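Local coordinates for putative exported protein (Peptoclostridium difficile, PDB 5TTA), which is of unknown function but carries a signal sequence in its natural form and is probably exported, belonging to the uncharacterised DUF5780 family, at residues T78-Y82 with W229-Q234; Y92-V98 with V119-V125; K128-H132 with F233-E237. All coordinates share one frame. Numbering follows the deposited sequence.

Interactions 1 and 3 lie about 5 Å apart, centre to centre, and share Phe-233 and Gln-234: the end of helix 226-233 lies against strand 72-82 in interaction 1, and the turn that follows it meets residues 129-131, leading into strand 131-135, an antiparallel neighbour of strand 72-82, in interaction 3. Cys-79 N lies 2.9 Å from His-132 O, which ties the two together. Interaction 2 is a separate two-stranded ribbon, its centre about 22 Å from that of interaction 1 and about 19 Å from that of interaction 3. Trp-93 bridges the gap: its NE1 is 3.0 Å from Ser-129 O, and its CH2 is 3.6 Å from Ala-81 CB.

Interaction 1: residues T78-Y82 with W229-Q234; sequences TCLAY and WLKSFQ
Leu-80, Trp-229 and Thr-78 supply most of the surface buried where the last turn of a helix lies over a beta strand. Residues 78-82 form a beta strand and residues 229-233 are helical, with axes 10.5 Å apart at closest approach and N-to-C directions only 12° from parallel; Thr-78 CA is 8.6 Å from Leu-230 CA, and Leu-80 CA 6.7 Å from Gln-234 CA. Leu-80, in the mt rotamer, points toward the helix and drives CD1 between two aromatic residues, 3.6 Å from Trp-229 CH2 and 3.4 Å from Phe-233 CB. Its CD2 lies 4.0 Å from Gln-234 CB. Trp-229 leaves its backbone sideways, but a t chi1 with chi2 near 90° swings the indole over the strand, so that CH2 also comes 3.6 Å from Thr-78 O. Thr-78 CG2 packs on Trp-229 CZ3 at 4.0 Å and on Leu-230 CD1 at 4.2 Å, while its OG1 hydrogen-bonds to Tyr-226 and Thr-133. Farther along, Tyr-82 OH reaches within 2.8 Å of Phe-233 O, where the helix runs out and Gln-234 leaves helical geometry. This is helix-on-sheet packing on one face of the antiparallel sheet. Strand 72-82 runs between strands 131-135 and 205-215, both antiparallel to it, and Trp-229 and Phe-233 also touch Cys-209 and Ile-207 of the latter, so the helix covers more than one strand.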
ATOM      1  N   THR A  78      24.824   8.302   1.073  1.00 14.48           N
ATOM      2  CA  THR A  78      25.104   9.142   2.231  1.00 17.78           C
ATOM      3  C   THR A  78      25.776  10.422   1.762  1.00 17.96           C
ATOM      4  O   THR A  78      26.684  10.382   0.928  1.00 21.21           O
ATOM      5  CB  THR A  78      25.997   8.424   3.251  1.00 17.03           C
ATOM      6  OG1 THR A  78      25.303   7.286   3.775  1.00 19.07           O
ATOM      7  CG2 THR A  78      26.355   9.362   4.421  1.00 17.95           C
ATOM      8  N   CYS A  79      25.337  11.556   2.313  1.00 16.59           N
ATOM      9  CA  CYS A  79      25.922  12.853   2.009  1.00 15.85           C
ATOM     10  C   CYS A  79      26.488  13.513   3.260  1.00 14.65           C
ATOM     11  O   CYS A  79      26.008  13.291   4.376  1.00 16.23           O
ATOM     12  CB  CYS A  79      24.913  13.820   1.407  1.00 17.13           C
ATOM     13  SG  CYS A  79      24.197  13.253  -0.176  1.00 22.76           S
ATOM     14  N   LEU A  80      27.485  14.352   3.015  1.00 12.25           N
ATOM     15  CA  LEU A  80      28.198  15.174   3.978  1.00 13.01           C
ATOM     16  C   LEU A  80      28.273  16.573   3.405  1.00 21.57           C
ATOM     17  O   LEU A  80      28.287  16.743   2.184  1.00 21.79           O
ATOM     18  CB  LEU A  80      29.618  14.635   4.223  1.00 14.11           C
ATOM     19  CG  LEU A  80      29.645  13.197   4.732  1.00 17.83           C
ATOM     20  CD1 LEU A  80      31.128  12.723   4.796  1.00 23.47           C
ATOM     21  CD2 LEU A  80      29.052  13.133   6.124  1.00 20.54           C
ATOM     22  N   ALA A  81      28.277  17.575   4.280  1.00 15.83           N
ATOM     23  CA  ALA A  81      28.210  18.968   3.845  1.00 18.73           C
ATOM     24  C   ALA A  81      29.345  19.776   4.451  1.00 20.51           C
ATOM     25  O   ALA A  81      29.746  19.535   5.590  1.00 21.21           O
ATOM     26  CB  ALA A  81      26.853  19.599   4.237  1.00 17.39           C
ATOM     27  N   TYR A  82      29.843  20.760   3.688  1.00 14.25           N
ATOM     28  CA  TYR A  82      30.984  21.572   4.072  1.00 23.25           C
ATOM     29  C   TYR A  82      30.713  23.019   3.719  1.00 21.46           C
ATOM     30  O   TYR A  82      30.110  23.303   2.682  1.00 21.19           O
ATOM     31  CB  TYR A  82      32.277  21.103   3.355  1.00 21.39           C
ATOM     32  CG  TYR A  82      32.672  19.751   3.848  1.00 20.27           C
ATOM     33  CD1 TYR A  82      32.087  18.593   3.329  1.00 20.68           C
ATOM     34  CD2 TYR A  82      33.586  19.633   4.894  1.00 20.63           C
ATOM     35  CE1 TYR A  82      32.404  17.342   3.842  1.00 24.18           C
ATOM     36  CE2 TYR A  82      33.913  18.403   5.398  1.00 22.64           C
ATOM     37  CZ  TYR A  82      33.339  17.273   4.879  1.00 21.02           C
ATOM     38  OH  TYR A  82      33.694  16.072   5.417  1.00 34.29           O
ATOM     39  N   TRP A 229      35.211   5.500   3.864  1.00 25.40           N
ATOM     40  CA  TRP A 229      34.870   6.841   3.400  1.00 25.09           C
ATOM     41  C   TRP A 229      34.209   7.637   4.525  1.00 22.59           C
ATOM     42  O   TRP A 229      34.604   8.768   4.822  1.00 23.75           O
ATOM     43  CB  TRP A 229      33.949   6.730   2.172  1.00 21.56           C
ATOM     44  CG  TRP A 229      33.394   8.022   1.654  1.00 22.87           C
ATOM     45  CD1 TRP A 229      33.946   8.834   0.704  1.00 22.92           C
ATOM     46  CD2 TRP A 229      32.175   8.653   2.063  1.00 24.14           C
ATOM     47  NE1 TRP A 229      33.145   9.934   0.500  1.00 26.20           N
ATOM     48  CE2 TRP A 229      32.044   9.842   1.307  1.00 26.37           C
ATOM     49  CE3 TRP A 229      31.157   8.310   2.969  1.00 17.87           C
ATOM     50  CZ2 TRP A 229      30.937  10.701   1.438  1.00 26.52           C
ATOM     51  CZ3 TRP A 229      30.075   9.155   3.108  1.00 22.28           C
ATOM     52  CH2 TRP A 229      29.969  10.344   2.336  1.00 25.69           C
ATOM     53  N   LEU A 230      33.223   7.037   5.186  1.00 24.96           N
ATOM     54  CA  LEU A 230      32.540   7.721   6.271  1.00 22.22           C
ATOM     55  C   LEU A 230      33.520   8.087   7.378  1.00 21.78           C
ATOM     56  O   LEU A 230      33.499   9.208   7.895  1.00 29.98           O
ATOM     57  CB  LEU A 230      31.408   6.845   6.794  1.00 20.91           C
ATOM     58  CG  LEU A 230      30.430   7.520   7.750  1.00 26.86           C
ATOM     59  CD1 LEU A 230      29.616   8.587   7.002  1.00 24.11           C
ATOM     60  CD2 LEU A 230      29.499   6.486   8.395  1.00 29.39           C
ATOM     61  N   LYS A 231      34.418   7.165   7.728  1.00 25.84           N
ATOM     62  CA  LYS A 231      35.363   7.453   8.801  1.00 26.93           C
ATOM     63  C   LYS A 231      36.346   8.556   8.397  1.00 26.09           C
ATOM     64  O   LYS A 231      36.691   9.413   9.215  1.00 29.30           O
ATOM     65  CB  LYS A 231      36.090   6.166   9.206  1.00 26.21           C
ATOM     66  CG  LYS A 231      37.090   6.323  10.367  1.00 35.83           C
ATOM     67  CD  LYS A 231      36.486   7.104  11.541  1.00 51.80           C
ATOM     68  CE  LYS A 231      35.290   6.390  12.171  1.00 57.28           C
ATOM     69  NZ  LYS A 231      34.830   7.064  13.419  1.00 62.42           N
ATOM     70  N   SER A 232      36.781   8.569   7.135  1.00 25.98           N
ATOM     71  CA  SER A 232      37.728   9.593   6.698  1.00 30.18           C
ATOM     72  C   SER A 232      37.118  10.991   6.672  1.00 29.23           C
ATOM     73  O   SER A 232      37.824  11.978   6.925  1.00 27.86           O
ATOM     74  CB  SER A 232      38.258   9.248   5.312  1.00 39.60           C
ATOM     75  OG  SER A 232      38.981   8.036   5.340  1.00 38.91           O
ATOM     76  N   PHE A 233      35.836  11.109   6.354  1.00 24.90           N
ATOM     77  CA  PHE A 233      35.247  12.412   6.075  1.00 28.25           C
ATOM     78  C   PHE A 233      34.288  12.927   7.141  1.00 22.26           C
ATOM     79  O   PHE A 233      34.253  14.130   7.368  1.00 22.74           O
ATOM     80  CB  PHE A 233      34.504  12.384   4.725  1.00 20.66           C
ATOM     81  CG  PHE A 233      35.413  12.350   3.510  1.00 21.88           C
ATOM     82  CD1 PHE A 233      35.423  11.248   2.659  1.00 31.55           C
ATOM     83  CD2 PHE A 233      36.230  13.432   3.205  1.00 26.53           C
ATOM     84  CE1 PHE A 233      36.248  11.213   1.522  1.00 27.07           C
ATOM     85  CE2 PHE A 233      37.056  13.402   2.079  1.00 33.35           C
ATOM     86  CZ  PHE A 233      37.049  12.291   1.230  1.00 26.94           C
ATOM     87  N   GLN A 234      33.462  12.083   7.771  1.00 26.19           N
ATOM     88  CA  GLN A 234      32.329  12.611   8.539  1.00 29.49           C
ATOM     89  C   GLN A 234      32.830  13.382   9.753  1.00 32.10           C
ATOM     90  O   GLN A 234      33.592  12.848  10.573  1.00 29.78           O
ATOM     91  CB  GLN A 234      31.372  11.504   8.979  1.00 31.71           C
ATOM     92  CG  GLN A 234      30.338  12.016  10.001  1.00 31.41           C
ATOM     93  CD  GLN A 234      29.207  11.045  10.280  1.00 34.75           C
ATOM     94  OE1 GLN A 234      28.034  11.441  10.383  1.00 34.30           O
ATOM     95  NE2 GLN A 234      29.549   9.780  10.446  1.00 36.61           N
TER

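Interaction 2: residues Y92-V98 with V119-V125; sequences YWDAQNV and VTGISPV
A short antiparallel beta ribbon at the protein surface, separate from the main sheet, pairs strand 96-98 with strand 121-123. The strand axes come within 4.4 Å, and their N-to-C directions differ by 136°, a marked twist. Gln-96 and Ser-123 form a hydrogen-bonded pair with CA atoms 5.0 Å apart: Gln-96 N donates to Ser-123 O at 2.9 Å, and Ser-123 N to Gln-96 O at 2.7 Å. Asn-97 and Ile-122 follow as a non-hydrogen-bonded pair, CA to CA 4.7 Å. Beyond them Val-98 N donates to Gly-121 O (2.9 Å) and Thr-120 N to Val-98 O (3.0 Å). The strands are the base of a ribbon whose connection, residues 99-118, contains no regular helix or strand. Before it, a type I turn from Tyr-92 to Ala-95 carries the chain away from the main sheet, on which Trp-93 packs. Pro-124 CG sits over the Tyr-92 ring in a CH-pi contact, 3.9 Å from the centroid, and Ala-95 CB lies 4.0 Å from Ile-122 CB. Val-98 CG2, on the face of Gln-96 and Ser-123, is 3.8 Å from Ser-123 CB. One water accepts from Val-125 N (3.0 Å) and donates to Asp-94 OD1 (2.9 Å), placed by a p chi1, while Asp-94 OD2 is hydrogen-bonded to Ser-126 OG. A second joins Gln-96 NE2 (2.6 Å), Ser-123 OG (2.8 Å) and Pro-124 O (3.1 Å).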
ATOM      1  N   TYR A  92      20.185  19.939   9.800  1.00 22.45           N
ATOM      2  CA  TYR A  92      18.869  19.314   9.753  1.00 15.88           C
ATOM      3  C   TYR A  92      18.582  18.973   8.289  1.00 19.53           C
ATOM      4  O   TYR A  92      17.928  19.728   7.559  1.00 21.08           O
ATOM      5  CB  TYR A  92      17.808  20.253  10.333  1.00 19.55           C
ATOM      6  CG  TYR A  92      17.963  20.535  11.810  1.00 22.10           C
ATOM      7  CD1 TYR A  92      17.633  19.573  12.762  1.00 23.54           C
ATOM      8  CD2 TYR A  92      18.417  21.774  12.253  1.00 22.88           C
ATOM      9  CE1 TYR A  92      17.750  19.835  14.117  1.00 27.11           C
ATOM     10  CE2 TYR A  92      18.536  22.051  13.628  1.00 39.28           C
ATOM     11  CZ  TYR A  92      18.197  21.071  14.544  1.00 38.36           C
ATOM     12  OH  TYR A  92      18.319  21.309  15.891  1.00 44.36           O
ATOM     13  N   TRP A  93      19.097  17.806   7.851  1.00 16.50           N
ATOM     14  CA  TRP A  93      19.165  17.495   6.424  1.00 18.19           C
ATOM     15  C   TRP A  93      17.790  17.409   5.770  1.00 17.38           C
ATOM     16  O   TRP A  93      17.637  17.780   4.598  1.00 19.17           O
ATOM     17  CB  TRP A  93      19.881  16.162   6.196  1.00 13.14           C
ATOM     18  CG  TRP A  93      21.367  16.237   6.355  1.00 20.87           C
ATOM     19  CD1 TRP A  93      22.090  16.141   7.522  1.00 16.97           C
ATOM     20  CD2 TRP A  93      22.312  16.433   5.302  1.00 18.15           C
ATOM     21  NE1 TRP A  93      23.445  16.253   7.239  1.00 15.88           N
ATOM     22  CE2 TRP A  93      23.602  16.417   5.884  1.00 15.75           C
ATOM     23  CE3 TRP A  93      22.190  16.593   3.909  1.00 15.49           C
ATOM     24  CZ2 TRP A  93      24.774  16.595   5.120  1.00 19.12           C
ATOM     25  CZ3 TRP A  93      23.334  16.756   3.146  1.00 13.86           C
ATOM     26  CH2 TRP A  93      24.632  16.746   3.754  1.00 17.74           C
ATOM     27  N   ASP A  94      16.816  16.815   6.459  1.00 17.15           N
ATOM     28  CA  ASP A  94      15.470  16.628   5.923  1.00 14.54           C
ATOM     29  C   ASP A  94      14.442  17.544   6.587  1.00 20.04           C
ATOM     30  O   ASP A  94      13.266  17.183   6.687  1.00 27.66           O
ATOM     31  CB  ASP A  94      15.037  15.163   6.039  1.00 15.80           C
ATOM     32  CG  ASP A  94      15.151  14.602   7.450  1.00 28.94           C
ATOM     33  OD1 ASP A  94      15.413  15.369   8.407  1.00 30.29           O
ATOM     34  OD2 ASP A  94      14.960  13.365   7.618  1.00 29.32           O
ATOM     35  N   ALA A  95      14.847  18.758   6.978  1.00 19.15           N
ATOM     36  CA  ALA A  95      13.906  19.703   7.570  1.00 19.38           C
ATOM     37  C   ALA A  95      12.829  20.099   6.564  1.00 22.14           C
ATOM     38  O   ALA A  95      13.080  20.206   5.360  1.00 24.05           O
ATOM     39  CB  ALA A  95      14.631  20.951   8.050  1.00 19.77           C
ATOM     40  N   GLN A  96      11.631  20.367   7.079  1.00 25.71           N
ATOM     41  CA  GLN A  96      10.530  20.886   6.279  1.00 28.42           C
ATOM     42  C   GLN A  96      10.454  22.404   6.393  1.00 27.72           C
ATOM     43  O   GLN A  96      10.874  22.996   7.389  1.00 25.88           O
ATOM     44  CB  GLN A  96       9.195  20.290   6.722  1.00 29.95           C
ATOM     45  CG  GLN A  96       9.106  18.776   6.638  1.00 29.84           C
ATOM     46  CD  GLN A  96       7.746  18.261   7.074  1.00 30.52           C
ATOM     47  OE1 GLN A  96       6.888  17.969   6.236  1.00 36.62           O
ATOM     48  NE2 GLN A  96       7.537  18.148   8.390  1.00 29.61           N
ATOM     49  N   ASN A  97       9.900  23.030   5.362  1.00 30.32           N
ATOM     50  CA  ASN A  97       9.744  24.471   5.367  1.00 29.62           C
ATOM     51  C   ASN A  97       8.530  24.832   6.207  1.00 28.31           C
ATOM     52  O   ASN A  97       7.579  24.057   6.317  1.00 31.59           O
ATOM     53  CB  ASN A  97       9.591  25.001   3.936  1.00 29.84           C
ATOM     54  CG  ASN A  97       8.419  24.369   3.194  1.00 29.04           C
ATOM     55  OD1 ASN A  97       8.398  23.168   2.928  1.00 26.04           O
ATOM     56  ND2 ASN A  97       7.431  25.181   2.868  1.00 30.93           N
ATOM     57  N   VAL A  98       8.574  26.011   6.803  1.00 30.93           N
ATOM     58  CA  VAL A  98       7.446  26.550   7.556  1.00 36.11           C
ATOM     59  C   VAL A  98       6.976  27.820   6.859  1.00 34.67           C
ATOM     60  O   VAL A  98       7.778  28.549   6.269  1.00 38.08           O
ATOM     61  CB  VAL A  98       7.836  26.823   9.029  1.00 34.63           C
ATOM     62  CG1 VAL A  98       6.637  27.300   9.840  1.00 41.83           C
ATOM     63  CG2 VAL A  98       8.449  25.565   9.663  1.00 35.70           C
ATOM     64  N   VAL A 119       9.498  31.119   2.858  1.00 29.32           N
ATOM     65  CA  VAL A 119       9.861  30.188   3.913  1.00 29.31           C
ATOM     66  C   VAL A 119      10.302  31.026   5.105  1.00 37.72           C
ATOM     67  O   VAL A 119      11.344  31.688   5.056  1.00 35.80           O
ATOM     68  CB  VAL A 119      10.958  29.222   3.438  1.00 29.27           C
ATOM     69  CG1 VAL A 119      11.384  28.263   4.548  1.00 29.54           C
ATOM     70  CG2 VAL A 119      10.456  28.455   2.207  1.00 32.09           C
ATOM     71  N   THR A 120       9.489  31.027   6.165  1.00 31.69           N
ATOM     72  CA  THR A 120       9.789  31.828   7.343  1.00 42.50           C
ATOM     73  C   THR A 120      10.666  31.088   8.351  1.00 47.80           C
ATOM     74  O   THR A 120      11.220  31.731   9.252  1.00 44.98           O
ATOM     75  CB  THR A 120       8.489  32.301   8.021  1.00 39.28           C
ATOM     76  OG1 THR A 120       7.921  31.243   8.800  1.00 47.99           O
ATOM     77  CG2 THR A 120       7.455  32.736   6.976  1.00 38.53           C
ATOM     78  N   GLY A 121      10.816  29.772   8.205  1.00 43.01           N
ATOM     79  CA  GLY A 121      11.634  28.983   9.112  1.00 42.16           C
ATOM     80  C   GLY A 121      11.667  27.538   8.652  1.00 39.21           C
ATOM     81  O   GLY A 121      11.122  27.183   7.598  1.00 30.80           O
ATOM     82  N   ILE A 122      12.311  26.695   9.467  1.00 31.84           N
ATOM     83  CA  ILE A 122      12.400  25.267   9.192  1.00 31.12           C
ATOM     84  C   ILE A 122      11.835  24.464  10.363  1.00 34.48           C
ATOM     85  O   ILE A 122      11.831  24.908  11.517  1.00 33.63           O
ATOM     86  CB  ILE A 122      13.853  24.832   8.892  1.00 31.98           C
ATOM     87  CG1 ILE A 122      14.742  25.037  10.108  1.00 35.17           C
ATOM     88  CG2 ILE A 122      14.418  25.611   7.709  1.00 38.71           C
ATOM     89  CD1 ILE A 122      16.105  24.397   9.953  1.00 38.51           C
ATOM     90  N   SER A 123      11.361  23.262  10.041  1.00 29.44           N
ATOM     91  CA  SER A 123      10.856  22.301  11.020  1.00 35.44           C
ATOM     92  C   SER A 123      11.647  21.001  10.908  1.00 29.21           C
ATOM     93  O   SER A 123      11.452  20.239   9.939  1.00 28.02           O
ATOM     94  CB  SER A 123       9.367  22.038  10.803  1.00 40.61           C
ATOM     95  OG  SER A 123       8.852  21.155  11.790  1.00 43.04           O
ATOM     96  N   PRO A 124      12.518  20.697  11.869  1.00 32.79           N
ATOM     97  CA  PRO A 124      13.334  19.479  11.779  1.00 34.40           C
ATOM     98  C   PRO A 124      12.499  18.207  11.696  1.00 27.64           C
ATOM     99  O   PRO A 124      11.382  18.117  12.217  1.00 27.11           O
ATOM    100  CB  PRO A 124      14.162  19.512  13.072  1.00 34.33           C
ATOM    101  CG  PRO A 124      14.231  20.951  13.429  1.00 40.73           C
ATOM    102  CD  PRO A 124      12.934  21.563  12.985  1.00 33.20           C
ATOM    103  N   VAL A 125      13.069  17.221  11.006  1.00 23.33           N
ATOM    104  CA  VAL A 125      12.513  15.881  10.919  1.00 25.12           C
ATOM    105  C   VAL A 125      13.481  14.940  11.639  1.00 27.88           C
ATOM    106  O   VAL A 125      13.244  14.580  12.796  1.00 27.96           O
ATOM    107  CB  VAL A 125      12.241  15.519   9.446  1.00 26.17           C
ATOM    108  CG1 VAL A 125      11.876  14.074   9.292  1.00 32.93           C
ATOM    109  CG2 VAL A 125      11.060  16.380   8.964  1.00 32.09           C
TER
HETATM  110  O   HOH W   1      15.887  17.629  10.092  1.00 21.27           O
HETATM  111  O   HOH W   2       8.743  18.559  10.709  1.00 32.23           O

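Interaction 3: residues K128-H132 with F233-E237; sequences KSYSH and FQGKE
Ser-129 is extended, and with chi1 at t its OG donates to Ser-131 O at 3.1 Å, linking the two residues on either side of Tyr-130. Tyr-130 then turns into the helical region (phi -67°, psi -28°) and points toward the other segment; with chi1 at m its ring lies flat against Gly-235. The CA of Gly-235 stands 3.6 Å from the centroid of the Tyr-130 ring and 5° off its normal, a CH-pi contact over the ring face, and Tyr-130 CB packs on Gln-234 CG at 3.8 Å. The partner is a type II beta turn, Phe-233 to Lys-236, which follows helix 226-233 and is closed by Lys-236 N to Phe-233 O (3.0 Å). Gly-235 is its third residue, with the positive phi (69°) that favours glycine there; a CB on it would stand only 3.3 Å from Tyr-130 CD2. Next, Ser-131 returns to extended geometry and points toward Gln-234, whose long t,t side chain brings OE1 to accept a 2.9 Å hydrogen bond from Ser-131 OG. The CA-to-CB bond of His-132 points away; its side chain touches Asp-94 and its ring meets Tyr-134 edge-to-face, while its backbone bonds to Cys-79 of strand 72-82.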
ATOM      1  N   LYS A 128      19.724  16.772  14.038  1.00 23.73           N
ATOM      2  CA  LYS A 128      20.873  17.429  13.409  1.00 27.50           C
ATOM      3  C   LYS A 128      22.056  16.464  13.372  1.00 23.54           C
ATOM      4  O   LYS A 128      22.280  15.713  14.329  1.00 24.53           O
ATOM      5  CB  LYS A 128      21.254  18.700  14.184  1.00 28.55           C
ATOM      6  CG  LYS A 128      22.307  19.564  13.454  1.00 29.04           C
ATOM      7  CD  LYS A 128      22.952  20.629  14.349  1.00 30.68           C
ATOM      8  CE  LYS A 128      22.166  21.910  14.408  1.00 42.32           C
ATOM      9  NZ  LYS A 128      22.647  22.787  15.524  1.00 48.94           N
ATOM     10  N   SER A 129      22.798  16.460  12.261  1.00 23.99           N
ATOM     11  CA  SER A 129      23.845  15.454  12.056  1.00 27.26           C
ATOM     12  C   SER A 129      24.814  15.900  10.967  1.00 24.64           C
ATOM     13  O   SER A 129      24.443  16.638  10.052  1.00 18.31           O
ATOM     14  CB  SER A 129      23.230  14.092  11.692  1.00 25.84           C
ATOM     15  OG  SER A 129      24.225  13.137  11.349  1.00 24.39           O
ATOM     16  N   TYR A 130      26.072  15.429  11.055  1.00 18.89           N
ATOM     17  CA  TYR A 130      26.997  15.663   9.942  1.00 20.50           C
ATOM     18  C   TYR A 130      26.590  14.904   8.676  1.00 16.73           C
ATOM     19  O   TYR A 130      26.936  15.317   7.565  1.00 19.27           O
ATOM     20  CB  TYR A 130      28.433  15.263  10.328  1.00 27.21           C
ATOM     21  CG  TYR A 130      29.157  16.247  11.243  1.00 21.32           C
ATOM     22  CD1 TYR A 130      29.562  17.497  10.778  1.00 23.67           C
ATOM     23  CD2 TYR A 130      29.456  15.907  12.566  1.00 21.03           C
ATOM     24  CE1 TYR A 130      30.220  18.403  11.616  1.00 26.47           C
ATOM     25  CE2 TYR A 130      30.121  16.793  13.394  1.00 27.78           C
ATOM     26  CZ  TYR A 130      30.496  18.034  12.919  1.00 26.03           C
ATOM     27  OH  TYR A 130      31.144  18.908  13.764  1.00 32.04           O
ATOM     28  N   SER A 131      25.907  13.781   8.807  1.00 21.81           N
ATOM     29  CA  SER A 131      25.584  12.985   7.634  1.00 21.95           C
ATOM     30  C   SER A 131      24.083  12.747   7.490  1.00 20.41           C
ATOM     31  O   SER A 131      23.322  12.780   8.455  1.00 20.76           O
ATOM     32  CB  SER A 131      26.275  11.625   7.679  1.00 21.60           C
ATOM     33  OG  SER A 131      25.716  10.854   8.726  1.00 24.61           O
ATOM     34  N   HIS A 132      23.670  12.433   6.265  1.00 19.38           N
ATOM     35  CA  HIS A 132      22.318  11.957   6.017  1.00 25.13           C
ATOM     36  C   HIS A 132      22.347  10.866   4.959  1.00 20.98           C
ATOM     37  O   HIS A 132      23.051  10.981   3.952  1.00 18.24           O
ATOM     38  CB  HIS A 132      21.382  13.083   5.545  1.00 20.66           C
ATOM     39  CG  HIS A 132      19.963  12.634   5.397  1.00 19.02           C
ATOM     40  ND1 HIS A 132      19.184  12.298   6.479  1.00 21.31           N
ATOM     41  CD2 HIS A 132      19.180  12.463   4.300  1.00 20.03           C
ATOM     42  CE1 HIS A 132      17.976  11.952   6.062  1.00 28.12           C
ATOM     43  NE2 HIS A 132      17.951  12.035   4.742  1.00 23.01           N
ATOM     44  N   PHE A 233      35.836  11.109   6.354  1.00 24.90           N
ATOM     45  CA  PHE A 233      35.247  12.412   6.075  1.00 28.25           C
ATOM     46  C   PHE A 233      34.288  12.927   7.141  1.00 22.26           C
ATOM     47  O   PHE A 233      34.253  14.130   7.368  1.00 22.74           O
ATOM     48  CB  PHE A 233      34.504  12.384   4.725  1.00 20.66           C
ATOM     49  CG  PHE A 233      35.413  12.350   3.510  1.00 21.88           C
ATOM     50  CD1 PHE A 233      35.423  11.248   2.659  1.00 31.55           C
ATOM     51  CD2 PHE A 233      36.230  13.432   3.205  1.00 26.53           C
ATOM     52  CE1 PHE A 233      36.248  11.213   1.522  1.00 27.07           C
ATOM     53  CE2 PHE A 233      37.056  13.402   2.079  1.00 33.35           C
ATOM     54  CZ  PHE A 233      37.049  12.291   1.230  1.00 26.94           C
ATOM     55  N   GLN A 234      33.462  12.083   7.771  1.00 26.19           N
ATOM     56  CA  GLN A 234      32.329  12.611   8.539  1.00 29.49           C
ATOM     57  C   GLN A 234      32.830  13.382   9.753  1.00 32.10           C
ATOM     58  O   GLN A 234      33.592  12.848  10.573  1.00 29.78           O
ATOM     59  CB  GLN A 234      31.372  11.504   8.979  1.00 31.71           C
ATOM     60  CG  GLN A 234      30.338  12.016  10.001  1.00 31.41           C
ATOM     61  CD  GLN A 234      29.207  11.045  10.280  1.00 34.75           C
ATOM     62  OE1 GLN A 234      28.034  11.441  10.383  1.00 34.30           O
ATOM     63  NE2 GLN A 234      29.549   9.780  10.446  1.00 36.61           N
ATOM     64  N   GLY A 235      32.419  14.648   9.848  1.00 23.55           N
ATOM     65  CA  GLY A 235      32.864  15.537  10.897  1.00 26.92           C
ATOM     66  C   GLY A 235      34.321  15.955  10.849  1.00 26.72           C
ATOM     67  O   GLY A 235      34.830  16.455  11.846  1.00 28.96           O
ATOM     68  N   LYS A 236      35.000  15.801   9.710  1.00 22.96           N
ATOM     69  CA  LYS A 236      36.405  16.170   9.575  1.00 30.18           C
ATOM     70  C   LYS A 236      36.566  17.312   8.581  1.00 26.52           C
ATOM     71  O   LYS A 236      35.851  17.379   7.580  1.00 24.55           O
ATOM     72  CB  LYS A 236      37.244  14.991   9.086  1.00 34.67           C
ATOM     73  CG  LYS A 236      36.952  13.675   9.761  1.00 45.32           C
ATOM     74  CD  LYS A 236      37.695  13.546  11.072  1.00 52.40           C
ATOM     75  CE  LYS A 236      38.035  12.081  11.364  1.00 60.20           C
ATOM     76  NZ  LYS A 236      39.156  11.525  10.516  1.00 66.40           N
ATOM     77  N   GLU A 237      37.550  18.168   8.838  1.00 29.67           N
ATOM     78  CA  GLU A 237      37.919  19.218   7.896  1.00 37.23           C
ATOM     79  C   GLU A 237      38.547  18.610   6.638  1.00 33.06           C
ATOM     80  O   GLU A 237      39.242  17.596   6.693  1.00 33.94           O
ATOM     81  CB  GLU A 237      38.886  20.204   8.568  1.00 39.33           C
ATOM     82  CG  GLU A 237      39.037  21.535   7.837  1.00 52.86           C
ATOM     83  CD  GLU A 237      39.732  22.612   8.663  1.00 65.47           C
ATOM     84  OE1 GLU A 237      39.996  22.382   9.864  1.00 66.01           O
ATOM     85  OE2 GLU A 237      40.017  23.695   8.103  1.00 67.47           O
TER